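Local coordinates for protein homoaconitase large subunit (Methanocaldococcus jannaschii, PDB 4KP2) that catalyses, together with its small subunit, the reversible dehydration of (R)-homocitrate to cis-homoaconitate and its hydration to homoisocitrate, using a [4Fe-4S] cluster, at residues Thr57-Lys62 and Phe154-Met159; Arg177-Gly182 and Val273-Ala278; Asp223-Leu228 and Glu246-Tyr251; Tyr337-Glu342 and Ile368-Lys373; Pro385-His390 and Lys409-His414. One frame throughout, in Å; residues are numbered along the deposited sequence.

Interaction 1: Thr57-Lys62 and Phe154-Met159; sequences TPLAYK and FGATDM
Ala60 and Ala156 bring helix 57-67 and the first turn of helix 156-165 together, their CA atoms only 4.5 Å apart, a separation that small residues on both surfaces allow. No hydrogen bond crosses between the segments, and the contact is made by methyl and methylene groups set against backbone. Ala156 directs its methyl toward the partner helix, where CB meets CB of Leu59 at 3.7 Å and also rests against the Leu59 carbonyl. Leu59 touches with the root of its side chain, CB, and not with its branches. On the other helix the backbone does similar work: Ala60 CA lies 3.7 Å from Ala156 O. One turn along, Ala60 CB meets Met159 CB at 4.0 Å. With chi1 at -78°, Met159 CG stands beside its own backbone N, and further bends carry the thioether away from Ala60, in keeping with its packing on Ala135 of strand 133-136. Gly155 is the N-cap residue of the second helix, and its carbonyl accepts Met159 N at 3.0 Å. Thr57 and Tyr61, pointing away from this contact, pack on helix 90-106. The result is a close helix-helix approach through alanines, within the helical layer beside the parallel sheet of strands 111-112, 77-80, 49-53, 133-136 and 150-153, as expected of an alpha-beta-alpha sandwich.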
# COMPACT_ATOMS: atom_id res chain seq x y z
N THR A 57 8.18 -15.63 12.23
CA THR A 57 7.40 -16.86 12.38
C THR A 57 7.98 -18.05 11.61
O THR A 57 8.12 -19.13 12.19
CB THR A 57 5.90 -16.66 12.01
OG1 THR A 57 5.34 -15.62 12.83
CG2 THR A 57 5.12 -17.95 12.23
N PRO A 58 8.32 -17.88 10.32
CA PRO A 58 8.91 -19.03 9.62
C PRO A 58 10.28 -19.38 10.16
O PRO A 58 10.69 -20.54 10.11
CB PRO A 58 9.04 -18.53 8.17
CG PRO A 58 8.12 -17.37 8.07
CD PRO A 58 8.14 -16.73 9.41
N LEU A 59 10.99 -18.38 10.68
CA LEU A 59 12.31 -18.59 11.27
C LEU A 59 12.19 -19.37 12.58
O LEU A 59 13.04 -20.20 12.89
CB LEU A 59 13.01 -17.26 11.50
CG LEU A 59 13.88 -16.70 10.37
CD1 LEU A 59 13.10 -16.57 9.08
CD2 LEU A 59 14.47 -15.35 10.78
N ALA A 60 11.14 -19.09 13.34
CA ALA A 60 10.91 -19.76 14.61
C ALA A 60 10.30 -21.14 14.40
O ALA A 60 10.53 -22.06 15.18
CB ALA A 60 10.02 -18.91 15.50
N TYR A 61 9.51 -21.27 13.34
CA TYR A 61 8.87 -22.54 13.01
C TYR A 61 9.92 -23.55 12.54
O TYR A 61 9.92 -24.70 12.99
CB TYR A 61 7.81 -22.35 11.93
CG TYR A 61 7.02 -23.59 11.59
CD1 TYR A 61 6.83 -24.60 12.54
CD2 TYR A 61 6.48 -23.78 10.33
CE1 TYR A 61 6.11 -25.74 12.23
CE2 TYR A 61 5.76 -24.92 10.01
CZ TYR A 61 5.58 -25.89 10.97
OH TYR A 61 4.87 -27.03 10.67
N LYS A 62 10.79 -23.12 11.64
CA LYS A 62 11.85 -23.98 11.12
C LYS A 62 12.76 -24.44 12.25
O LYS A 62 13.24 -25.58 12.25
CB LYS A 62 12.67 -23.23 10.06
CG LYS A 62 12.94 -24.01 8.79
CD LYS A 62 13.78 -25.25 9.07
CE LYS A 62 14.19 -25.94 7.77
NZ LYS A 62 13.01 -26.29 6.93
N PHE A 154 12.86 -11.72 21.64
CA PHE A 154 13.73 -12.88 21.51
C PHE A 154 14.02 -13.18 20.04
O PHE A 154 13.30 -12.74 19.15
CB PHE A 154 13.09 -14.11 22.16
CG PHE A 154 12.91 -13.97 23.65
CD1 PHE A 154 13.89 -14.40 24.52
CD2 PHE A 154 11.75 -13.42 24.17
CE1 PHE A 154 13.73 -14.27 25.89
CE2 PHE A 154 11.58 -13.29 25.54
CZ PHE A 154 12.57 -13.72 26.40
N GLY A 155 15.08 -13.94 19.80
CA GLY A 155 15.45 -14.34 18.46
C GLY A 155 14.65 -15.54 17.99
O GLY A 155 13.80 -16.05 18.72
N ALA A 156 14.94 -16.00 16.78
CA ALA A 156 14.24 -17.14 16.20
C ALA A 156 14.47 -18.41 17.02
O ALA A 156 13.58 -19.25 17.14
CB ALA A 156 14.68 -17.36 14.76
N THR A 157 15.67 -18.54 17.57
CA THR A 157 16.02 -19.70 18.39
C THR A 157 15.23 -19.73 19.69
O THR A 157 14.62 -20.74 20.03
CB THR A 157 17.54 -19.72 18.68
OG1 THR A 157 18.24 -20.27 17.56
CG2 THR A 157 17.84 -20.56 19.91
N ASP A 158 15.24 -18.61 20.42
CA ASP A 158 14.56 -18.54 21.71
C ASP A 158 13.05 -18.61 21.57
O ASP A 158 12.36 -19.11 22.47
CB ASP A 158 14.97 -17.26 22.46
CG ASP A 158 16.35 -17.37 23.07
OD1 ASP A 158 16.78 -18.50 23.36
OD2 ASP A 158 16.99 -16.32 23.27
N MET A 159 12.53 -18.12 20.46
CA MET A 159 11.09 -18.15 20.21
C MET A 159 10.59 -19.57 19.99
O MET A 159 9.45 -19.89 20.33
CB MET A 159 10.72 -17.26 19.02
CG MET A 159 10.68 -15.76 19.34
SD MET A 159 9.18 -15.25 20.21
CE MET A 159 9.69 -15.40 21.93

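Interaction 2: Arg177-Gly182 and Val273-Ala278; sequences RVDIVG and VNRDEA
Asp179 and Arg275 meet across the contact as a pair of charges: Asp179 OD1 stands 3.5 Å from Arg275 NH2, over a face of the guanidinium. Because this oxygen lies well out of the guanidinium plane, no N-H is aimed at it and the attraction is one of charge alone. The carboxylate and guanidinium planes are 88° apart. Arg275 NH2 in turn sits over one face of the Arg177 guanidinium, 3.0 Å from Arg177 NE. Two nitrogen donors this close make no bond with each other, but the carboxylate they share probably offsets their like charges. Arg177 holds that carboxylate side-on from within its own strand, NE to Asp179 OD1 at 2.9 Å and NH2 to Asp179 OD2 at 2.8 Å. Both oxygens lie nearly in the guanidinium plane, although each is approached from above the plane of the carboxylate. The grip depends on a bend at chi2 of Arg177 (77°), which turns the chain along the strand so that NE and NH2 reach the carboxylate two residues further on. Arg275 reaches in from its loop by bends at chi2 and chi3. Beyond this first shell, Glu283 forms a salt bridge with Arg275 NH1 and Glu211 forms one with Arg177 NH1, each from a strand neighbouring 167-180. This is a surface salt-bridge network, tying the loop before strand 282-286 to the mixed sheet at strand 167-180.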
# COMPACT_ATOMS: atom_id res chain seq x y z
N ARG A 177 15.62 4.09 36.65
CA ARG A 177 14.36 4.80 36.86
C ARG A 177 14.37 6.14 36.13
O ARG A 177 15.31 6.92 36.26
CB ARG A 177 14.14 5.03 38.36
CG ARG A 177 13.03 6.02 38.68
CD ARG A 177 11.66 5.42 38.51
NE ARG A 177 10.61 6.38 38.86
CZ ARG A 177 9.34 6.06 39.06
NH1 ARG A 177 8.94 4.80 38.93
NH2 ARG A 177 8.46 7.00 39.38
N VAL A 178 13.32 6.39 35.35
CA VAL A 178 13.20 7.63 34.61
C VAL A 178 11.94 8.39 35.02
O VAL A 178 10.84 8.09 34.55
CB VAL A 178 13.18 7.39 33.09
CG1 VAL A 178 13.10 8.71 32.34
CG2 VAL A 178 14.42 6.62 32.67
N ASP A 179 12.10 9.36 35.91
CA ASP A 179 10.99 10.21 36.33
C ASP A 179 10.84 11.39 35.38
O ASP A 179 11.79 12.14 35.14
CB ASP A 179 11.20 10.72 37.76
CG ASP A 179 10.94 9.65 38.80
OD1 ASP A 179 11.90 8.96 39.20
OD2 ASP A 179 9.78 9.51 39.23
N ILE A 180 9.64 11.55 34.83
CA ILE A 180 9.35 12.65 33.93
C ILE A 180 8.35 13.61 34.56
O ILE A 180 7.17 13.27 34.71
CB ILE A 180 8.82 12.15 32.58
CG1 ILE A 180 9.74 11.08 32.01
CG2 ILE A 180 8.67 13.30 31.60
CD1 ILE A 180 9.29 10.52 30.68
N VAL A 181 8.81 14.80 34.92
CA VAL A 181 7.97 15.78 35.58
C VAL A 181 7.96 17.11 34.84
O VAL A 181 8.82 17.36 33.99
CB VAL A 181 8.42 16.03 37.03
CG1 VAL A 181 8.26 14.76 37.86
CG2 VAL A 181 9.86 16.51 37.06
N GLY A 182 6.99 17.96 35.16
CA GLY A 182 6.84 19.25 34.50
C GLY A 182 5.60 19.29 33.63
O GLY A 182 4.81 18.35 33.63
N VAL A 273 4.61 0.70 43.02
CA VAL A 273 5.97 0.89 43.52
C VAL A 273 6.08 2.13 44.40
O VAL A 273 5.66 3.22 44.00
CB VAL A 273 6.98 1.02 42.36
CG1 VAL A 273 8.35 1.43 42.88
CG2 VAL A 273 7.06 -0.28 41.58
N ASN A 274 6.64 1.96 45.59
CA ASN A 274 6.86 3.07 46.50
C ASN A 274 8.27 3.65 46.34
O ASN A 274 9.24 2.91 46.18
CB ASN A 274 6.65 2.61 47.95
CG ASN A 274 6.45 3.77 48.92
OD1 ASN A 274 6.97 4.87 48.72
ND2 ASN A 274 5.69 3.53 49.98
N ARG A 275 8.37 4.97 46.37
CA ARG A 275 9.67 5.63 46.29
C ARG A 275 10.57 5.30 47.50
O ARG A 275 10.10 5.13 48.62
CB ARG A 275 9.49 7.14 46.11
CG ARG A 275 8.81 7.50 44.79
CD ARG A 275 9.65 7.00 43.62
NE ARG A 275 10.95 7.68 43.56
CZ ARG A 275 11.88 7.43 42.64
NH1 ARG A 275 13.04 8.09 42.65
NH2 ARG A 275 11.66 6.51 41.72
N ASP A 276 11.87 5.19 47.23
CA ASP A 276 12.90 4.90 48.23
C ASP A 276 12.82 3.51 48.85
O ASP A 276 13.78 3.06 49.50
CB ASP A 276 12.92 5.96 49.33
CG ASP A 276 13.37 7.32 48.82
OD1 ASP A 276 14.28 7.35 47.95
OD2 ASP A 276 12.82 8.34 49.28
N GLU A 277 11.68 2.86 48.68
CA GLU A 277 11.55 1.45 49.02
C GLU A 277 11.97 0.63 47.81
O GLU A 277 11.99 -0.60 47.85
CB GLU A 277 10.11 1.11 49.44
CG GLU A 277 9.78 1.36 50.90
CD GLU A 277 8.30 1.19 51.19
OE1 GLU A 277 7.60 0.56 50.36
OE2 GLU A 277 7.83 1.69 52.23
N ALA A 278 12.31 1.32 46.73
CA ALA A 278 12.88 0.69 45.55
C ALA A 278 14.23 1.30 45.21
O ALA A 278 14.30 2.46 44.81
CB ALA A 278 11.92 0.80 44.37

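Interaction 3: Asp223-Leu228 and Glu246-Tyr251; sequences DGRLTL and EITYDY
Arg225 reaches from helix 222-230 to Thr248 and Ile247 on helix 246-254, spanning a gap in which the nearest CA atoms, those of Arg225 and Thr248, are 9.3 Å apart. It does so with its chain fully extended from CG to NE (chi2 -178°), after a first torsion of -63° that sets CG beside the backbone N. The polar side of the contact is the meeting of Arg225 NH1 with Thr248 OG1 at 3.0 Å. The hydroxyl lies at the edge of the guanidinium, near its plane, yet the angle is too poor for a hydrogen bond. Their closeness probably reflects a shared partner: Asp245, just ahead of the second helix, forms a salt bridge with Arg225 NH1 and a hydrogen bond with Thr248 OG1 through the same oxygen, OD1. Arg225 NE also bonds to Val217 O, which helps to fix the rotation of the guanidinium and gives a buried charge further polar company. The apolar side belongs to Ile247, whose chain crosses that of Arg225 at about a right angle. Its CD1 comes within 3.9 Å of Arg225 NH2, while CB lies over a face of the guanidinium. Among its neighbours, the contact joins two helices linked through strand 239-242: helix 222-230 leans on helix 189-200 through Thr227 and Leu228, and helix 246-254 packs on helix 260-267 through Tyr249.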
# COMPACT_ATOMS: atom_id res chain seq x y z
N ASP A 223 -1.57 5.88 24.53
CA ASP A 223 -0.90 6.20 23.27
C ASP A 223 0.48 6.79 23.53
O ASP A 223 1.40 6.62 22.73
CB ASP A 223 -1.74 7.18 22.44
CG ASP A 223 -3.05 6.57 21.98
OD1 ASP A 223 -3.17 5.33 21.98
OD2 ASP A 223 -3.97 7.34 21.62
N GLY A 224 0.62 7.47 24.66
CA GLY A 224 1.90 8.05 25.04
C GLY A 224 2.80 7.05 25.74
O GLY A 224 4.01 7.04 25.53
N ARG A 225 2.20 6.20 26.57
CA ARG A 225 2.95 5.20 27.31
C ARG A 225 3.50 4.11 26.38
O ARG A 225 4.56 3.55 26.63
CB ARG A 225 2.08 4.58 28.40
CG ARG A 225 1.63 5.57 29.46
CD ARG A 225 0.81 4.90 30.54
NE ARG A 225 0.39 5.86 31.56
CZ ARG A 225 -0.32 5.54 32.64
NH1 ARG A 225 -0.69 4.28 32.84
NH2 ARG A 225 -0.66 6.48 33.51
N LEU A 226 2.76 3.83 25.32
CA LEU A 226 3.21 2.87 24.31
C LEU A 226 4.45 3.39 23.60
O LEU A 226 5.35 2.62 23.26
CB LEU A 226 2.10 2.61 23.29
CG LEU A 226 1.34 1.29 23.41
CD1 LEU A 226 0.70 1.16 24.79
CD2 LEU A 226 0.29 1.18 22.32
N THR A 227 4.50 4.70 23.38
CA THR A 227 5.63 5.32 22.70
C THR A 227 6.89 5.28 23.54
O THR A 227 7.98 4.99 23.04
CB THR A 227 5.31 6.79 22.33
OG1 THR A 227 4.15 6.83 21.50
CG2 THR A 227 6.48 7.42 21.59
N LEU A 228 6.74 5.57 24.83
CA LEU A 228 7.88 5.60 25.75
C LEU A 228 8.52 4.22 25.92
O LEU A 228 9.75 4.11 25.97
CB LEU A 228 7.45 6.14 27.12
CG LEU A 228 7.78 7.61 27.40
CD1 LEU A 228 7.24 8.51 26.30
CD2 LEU A 228 7.25 8.03 28.76
N GLU A 246 -5.32 3.60 36.52
CA GLU A 246 -6.70 3.68 36.03
C GLU A 246 -6.77 3.95 34.53
O GLU A 246 -7.68 3.48 33.85
CB GLU A 246 -7.48 4.75 36.79
CG GLU A 246 -8.49 4.20 37.78
CD GLU A 246 -7.85 3.44 38.92
OE1 GLU A 246 -6.68 3.74 39.25
OE2 GLU A 246 -8.52 2.56 39.50
N ILE A 247 -5.81 4.72 34.02
CA ILE A 247 -5.75 5.03 32.60
C ILE A 247 -5.50 3.76 31.79
O ILE A 247 -6.03 3.59 30.69
CB ILE A 247 -4.65 6.07 32.29
CG1 ILE A 247 -4.90 7.34 33.10
CG2 ILE A 247 -4.60 6.39 30.81
CD1 ILE A 247 -3.90 8.45 32.82
N THR A 248 -4.70 2.86 32.35
CA THR A 248 -4.41 1.59 31.71
C THR A 248 -5.66 0.73 31.63
O THR A 248 -5.91 0.07 30.61
CB THR A 248 -3.31 0.82 32.47
OG1 THR A 248 -2.14 1.64 32.60
CG2 THR A 248 -2.94 -0.46 31.73
N TYR A 249 -6.46 0.73 32.69
CA TYR A 249 -7.69 -0.06 32.73
C TYR A 249 -8.75 0.51 31.79
O TYR A 249 -9.54 -0.24 31.22
CB TYR A 249 -8.24 -0.14 34.15
CG TYR A 249 -7.27 -0.74 35.15
CD1 TYR A 249 -6.76 -2.02 34.98
CD2 TYR A 249 -6.88 -0.02 36.28
CE1 TYR A 249 -5.88 -2.57 35.89
CE2 TYR A 249 -6.00 -0.56 37.20
CZ TYR A 249 -5.50 -1.83 37.00
OH TYR A 249 -4.62 -2.37 37.91
N ASP A 250 -8.77 1.83 31.64
CA ASP A 250 -9.73 2.49 30.76
C ASP A 250 -9.50 2.10 29.31
O ASP A 250 -10.44 1.99 28.52
CB ASP A 250 -9.65 4.01 30.92
CG ASP A 250 -10.12 4.48 32.28
OD1 ASP A 250 -10.96 3.79 32.89
OD2 ASP A 250 -9.64 5.54 32.74
N TYR A 251 -8.23 1.90 28.95
CA TYR A 251 -7.87 1.48 27.60
C TYR A 251 -8.32 0.05 27.34
O TYR A 251 -8.66 -0.31 26.22
CB TYR A 251 -6.36 1.60 27.41
CG TYR A 251 -5.86 1.09 26.08
CD1 TYR A 251 -5.92 1.88 24.94
CD2 TYR A 251 -5.30 -0.18 25.96
CE1 TYR A 251 -5.46 1.41 23.72
CE2 TYR A 251 -4.84 -0.65 24.75
CZ TYR A 251 -4.92 0.15 23.63
OH TYR A 251 -4.46 -0.32 22.42

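Interaction 4: Tyr337-Glu342 and Ile368-Lys373; sequences YLKGRE and IDIFVK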
# COMPACT_ATOMS: atom_id res chain seq x y z
N TYR A 337 -2.71 19.43 10.86
CA TYR A 337 -1.79 20.33 10.17
C TYR A 337 -1.77 20.07 8.67
O TYR A 337 -1.23 20.86 7.90
CB TYR A 337 -0.38 20.20 10.75
CG TYR A 337 -0.23 20.80 12.13
CD1 TYR A 337 0.09 22.14 12.29
CD2 TYR A 337 -0.40 20.02 13.27
CE1 TYR A 337 0.23 22.69 13.55
CE2 TYR A 337 -0.26 20.57 14.53
CZ TYR A 337 0.06 21.90 14.67
OH TYR A 337 0.20 22.45 15.92
N LEU A 338 -2.37 18.95 8.26
CA LEU A 338 -2.42 18.59 6.85
C LEU A 338 -3.78 18.94 6.27
O LEU A 338 -4.04 18.73 5.09
CB LEU A 338 -2.16 17.09 6.68
CG LEU A 338 -1.30 16.67 5.49
CD1 LEU A 338 0.16 17.01 5.75
CD2 LEU A 338 -1.47 15.19 5.22
N LYS A 339 -4.64 19.48 7.12
CA LYS A 339 -6.01 19.81 6.74
C LYS A 339 -6.06 21.03 5.83
O LYS A 339 -5.60 22.11 6.19
CB LYS A 339 -6.85 20.05 8.00
CG LYS A 339 -8.31 19.67 7.86
CD LYS A 339 -8.89 19.32 9.22
CE LYS A 339 -8.63 20.41 10.25
NZ LYS A 339 -9.06 20.02 11.62
N GLY A 340 -6.61 20.84 4.63
CA GLY A 340 -6.77 21.92 3.68
C GLY A 340 -5.55 22.15 2.80
O GLY A 340 -5.67 22.69 1.71
N ARG A 341 -4.39 21.73 3.29
CA ARG A 341 -3.14 21.94 2.56
C ARG A 341 -2.82 20.76 1.65
O ARG A 341 -3.50 19.74 1.67
CB ARG A 341 -1.99 22.18 3.53
CG ARG A 341 -2.20 23.36 4.47
CD ARG A 341 -2.18 24.68 3.71
NE ARG A 341 -0.89 24.91 3.06
CZ ARG A 341 0.15 25.48 3.65
NH1 ARG A 341 0.07 25.88 4.91
NH2 ARG A 341 1.29 25.65 2.98
N GLU A 342 -1.76 20.92 0.85
CA GLU A 342 -1.28 19.84 -0.00
C GLU A 342 0.19 19.57 0.31
O GLU A 342 0.90 20.46 0.77
CB GLU A 342 -1.44 20.21 -1.48
CG GLU A 342 -2.86 20.53 -1.90
CD GLU A 342 -2.97 20.90 -3.36
OE1 GLU A 342 -2.03 20.60 -4.13
OE2 GLU A 342 -3.99 21.50 -3.75
N ILE A 368 -8.53 9.83 6.79
CA ILE A 368 -7.87 9.30 5.59
C ILE A 368 -8.10 10.21 4.39
O ILE A 368 -7.19 10.46 3.60
CB ILE A 368 -8.34 7.86 5.27
CG1 ILE A 368 -7.49 6.84 6.02
CG2 ILE A 368 -8.26 7.58 3.78
CD1 ILE A 368 -7.77 6.77 7.50
N ASP A 369 -9.33 10.72 4.28
CA ASP A 369 -9.70 11.62 3.19
C ASP A 369 -8.76 12.82 3.12
O ASP A 369 -8.32 13.21 2.04
CB ASP A 369 -11.15 12.10 3.35
CG ASP A 369 -12.14 10.96 3.36
OD1 ASP A 369 -11.79 9.88 3.89
OD2 ASP A 369 -13.26 11.14 2.85
N ILE A 370 -8.46 13.40 4.28
CA ILE A 370 -7.56 14.54 4.37
C ILE A 370 -6.17 14.18 3.87
O ILE A 370 -5.51 14.98 3.20
CB ILE A 370 -7.47 15.06 5.81
CG1 ILE A 370 -8.86 15.40 6.35
CG2 ILE A 370 -6.56 16.28 5.89
CD1 ILE A 370 -8.86 15.90 7.77
N PHE A 371 -5.72 12.97 4.19
CA PHE A 371 -4.43 12.48 3.74
C PHE A 371 -4.39 12.34 2.22
O PHE A 371 -3.46 12.82 1.57
CB PHE A 371 -4.10 11.13 4.39
CG PHE A 371 -3.80 11.22 5.86
CD1 PHE A 371 -3.10 12.30 6.37
CD2 PHE A 371 -4.23 10.23 6.72
CE1 PHE A 371 -2.83 12.39 7.72
CE2 PHE A 371 -3.95 10.31 8.08
CZ PHE A 371 -3.25 11.39 8.57
N VAL A 372 -5.40 11.68 1.66
CA VAL A 372 -5.47 11.45 0.23
C VAL A 372 -5.63 12.76 -0.55
O VAL A 372 -5.03 12.93 -1.61
CB VAL A 372 -6.62 10.49 -0.14
CG1 VAL A 372 -6.59 10.16 -1.63
CG2 VAL A 372 -6.51 9.21 0.68
N LYS A 373 -6.43 13.67 -0.01
CA LYS A 373 -6.61 14.99 -0.62
C LYS A 373 -5.29 15.73 -0.67
O LYS A 373 -4.97 16.40 -1.66
CB LYS A 373 -7.64 15.81 0.16
CG LYS A 373 -9.08 15.38 -0.05
CD LYS A 373 -10.00 16.09 0.94
CE LYS A 373 -11.42 15.57 0.84
NZ LYS A 373 -12.02 15.85 -0.49
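Ile370 spreads its two branches over the backbone and side chain of Leu338 and Lys339, where the chain leaves helix 328-338. Its CG2, anti to the backbone N, reaches Leu338 O at 3.6 Å and Lys339 CA at 3.7 Å. The other branch, with CG1 beside that N (chi1 -55°), runs out to lay CD1 against the aliphatic part of Lys339, 3.7 Å from CD. The lysine chain then bends at chi3 and takes its amino group away from the helix. An alanine at Ile370 would remove both branches, and would probably open a gap beside Leu338 O and leave the Lys339 methylenes free to turn. Deeper in, Leu338 CD2 meets the edge of the Phe371 ring, near its plane, at 3.5 Å from CD1. Although Phe371 starts out away from the partner segment, its ring swings back far enough to be touched. Both of these residues also pack on strand 348-351, Leu338 on Leu349 and Phe371 on Val351, while Val372 meets Leu360 of the second subunit. The contact thus joins helices of successive beta-alpha-beta crossovers, 317-320 to 348-351 and 348-351 to 377-378, in a parallel alpha/beta layered domain.

Interaction 5: Pro385-His390 and Lys409-His414; sequences PCLGAH and KGRMGH
Met412 meets Pro385 because chi1 of -74° puts its CG beside the backbone N and the chain beyond then runs fully extended, chi3 178°, across the proline at a slant. SD lies 3.8 Å from Pro385 CG, and the terminal methyl CE comes to 3.4 Å from Pro385 O. Arg411 starts differently, with CG anti to its backbone N, and bends at chi2 and chi3 until its guanidinium lies beside Leu387. There Leu387 CD2 sits over one face, toward the rim, 3.3 Å from Arg411 NH1. The two chains run side by side and point the same way. These loops follow strands 377-378 and 399-402 of the parallel sheet, and the first carries Cys386, predicted to bind the [4Fe-4S] cluster of the aconitase family together with Cys383 and Cys323. Cys386 turns its CB away from the second loop, whereas Pro385, behind a cis peptide bond, faces it. Were Met412 replaced by an alanine, the Pro385 ring and carbonyl would probably lose the thioether and methyl that touch them, opening a gap between the loops. Backbones come close as well: the CA atoms of Gly388 and Met412 are 5.1 Å apart. Further along, His390 meets His390 of the second subunit.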
# COMPACT_ATOMS: atom_id res chain seq x y z
N PRO A 385 8.36 1.84 5.20
CA PRO A 385 9.55 0.99 5.04
C PRO A 385 10.36 0.85 6.33
O PRO A 385 10.72 1.85 6.96
CB PRO A 385 10.36 1.74 3.99
CG PRO A 385 10.00 3.17 4.19
CD PRO A 385 8.56 3.18 4.62
N CYS A 386 10.63 -0.39 6.71
CA CYS A 386 11.44 -0.68 7.89
C CYS A 386 12.39 -1.83 7.60
O CYS A 386 11.95 -2.90 7.16
CB CYS A 386 10.54 -1.01 9.09
SG CYS A 386 9.50 0.36 9.64
N LEU A 387 13.67 -1.61 7.85
CA LEU A 387 14.72 -2.59 7.56
C LEU A 387 14.73 -2.99 6.09
O LEU A 387 15.10 -4.11 5.74
CB LEU A 387 14.57 -3.83 8.44
CG LEU A 387 14.40 -3.63 9.95
CD1 LEU A 387 14.41 -4.96 10.68
CD2 LEU A 387 15.49 -2.72 10.49
N GLY A 388 14.32 -2.06 5.22
CA GLY A 388 14.21 -2.34 3.81
C GLY A 388 13.10 -3.33 3.52
O GLY A 388 13.30 -4.35 2.88
N ALA A 389 11.90 -3.01 4.02
CA ALA A 389 10.74 -3.89 3.86
C ALA A 389 10.10 -3.73 2.49
O ALA A 389 8.99 -4.22 2.25
CB ALA A 389 9.72 -3.60 4.95
N HIS A 390 10.81 -3.05 1.59
CA HIS A 390 10.35 -2.84 0.22
C HIS A 390 9.01 -2.11 0.17
O HIS A 390 8.08 -2.54 -0.51
CB HIS A 390 10.28 -4.16 -0.55
CG HIS A 390 11.60 -4.86 -0.65
ND1 HIS A 390 11.71 -6.23 -0.77
CD2 HIS A 390 12.87 -4.39 -0.66
CE1 HIS A 390 12.98 -6.57 -0.84
NE2 HIS A 390 13.71 -5.47 -0.78
N LYS A 409 22.17 4.04 9.46
CA LYS A 409 22.63 4.34 8.11
C LYS A 409 22.22 3.27 7.10
O LYS A 409 22.60 2.10 7.24
CB LYS A 409 24.15 4.52 8.10
CG LYS A 409 24.71 4.98 6.77
CD LYS A 409 26.22 5.15 6.84
CE LYS A 409 26.62 6.14 7.92
NZ LYS A 409 28.10 6.28 8.03
N GLY A 410 21.46 3.67 6.09
CA GLY A 410 21.02 2.76 5.05
C GLY A 410 19.90 1.85 5.51
O GLY A 410 19.80 0.71 5.06
N ARG A 411 19.06 2.36 6.40
CA ARG A 411 17.96 1.57 6.95
C ARG A 411 16.79 1.47 5.98
O ARG A 411 16.19 0.41 5.82
CB ARG A 411 17.49 2.17 8.28
CG ARG A 411 16.38 1.38 8.95
CD ARG A 411 16.89 0.63 10.18
NE ARG A 411 18.06 -0.19 9.90
CZ ARG A 411 18.58 -1.06 10.76
NH1 ARG A 411 18.03 -1.23 11.95
NH2 ARG A 411 19.66 -1.76 10.42
N MET A 412 16.46 2.59 5.34
CA MET A 412 15.32 2.63 4.42
C MET A 412 15.73 2.50 2.96
O MET A 412 14.97 2.87 2.07
CB MET A 412 14.51 3.91 4.62
CG MET A 412 13.67 3.93 5.88
SD MET A 412 12.58 5.36 5.96
CE MET A 412 11.73 5.05 7.50
N GLY A 413 16.93 1.97 2.72
CA GLY A 413 17.37 1.74 1.35
C GLY A 413 18.86 1.92 1.13
O GLY A 413 19.67 1.18 1.69
N HIS A 414 19.21 2.89 0.30
CA HIS A 414 20.59 3.14 -0.07
C HIS A 414 21.44 3.48 1.15
O HIS A 414 20.97 4.13 2.08
CB HIS A 414 20.67 4.27 -1.10
CG HIS A 414 21.91 4.25 -1.93
ND1 HIS A 414 23.14 4.67 -1.46
CD2 HIS A 414 22.11 3.86 -3.21
CE1 HIS A 414 24.04 4.54 -2.42
NE2 HIS A 414 23.45 4.05 -3.49

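Along the chain the contacts run in series, except that interaction 3 is nested within the loop closed by interaction 2. Those two have centres 18 Å apart and touch, Ile180 CD1 packing on Leu228 CD2 at 3.7 Å, which places helix 222-230 against strand 167-180 of the mixed sheet. Interaction 1 joins helices that follow strands 49-53 and 150-153 of the first parallel sheet. Interactions 4 and 5, with centres 26 Å apart, are built on connections between strands of the second, of matching 3-2-1-4-5 order, and both lie where the second subunit is met. The centres of interactions 1 and 4 are 41 Å apart, on opposite sides of the chain's centre. Interaction 5 includes a predicted cluster ligand, Cys386.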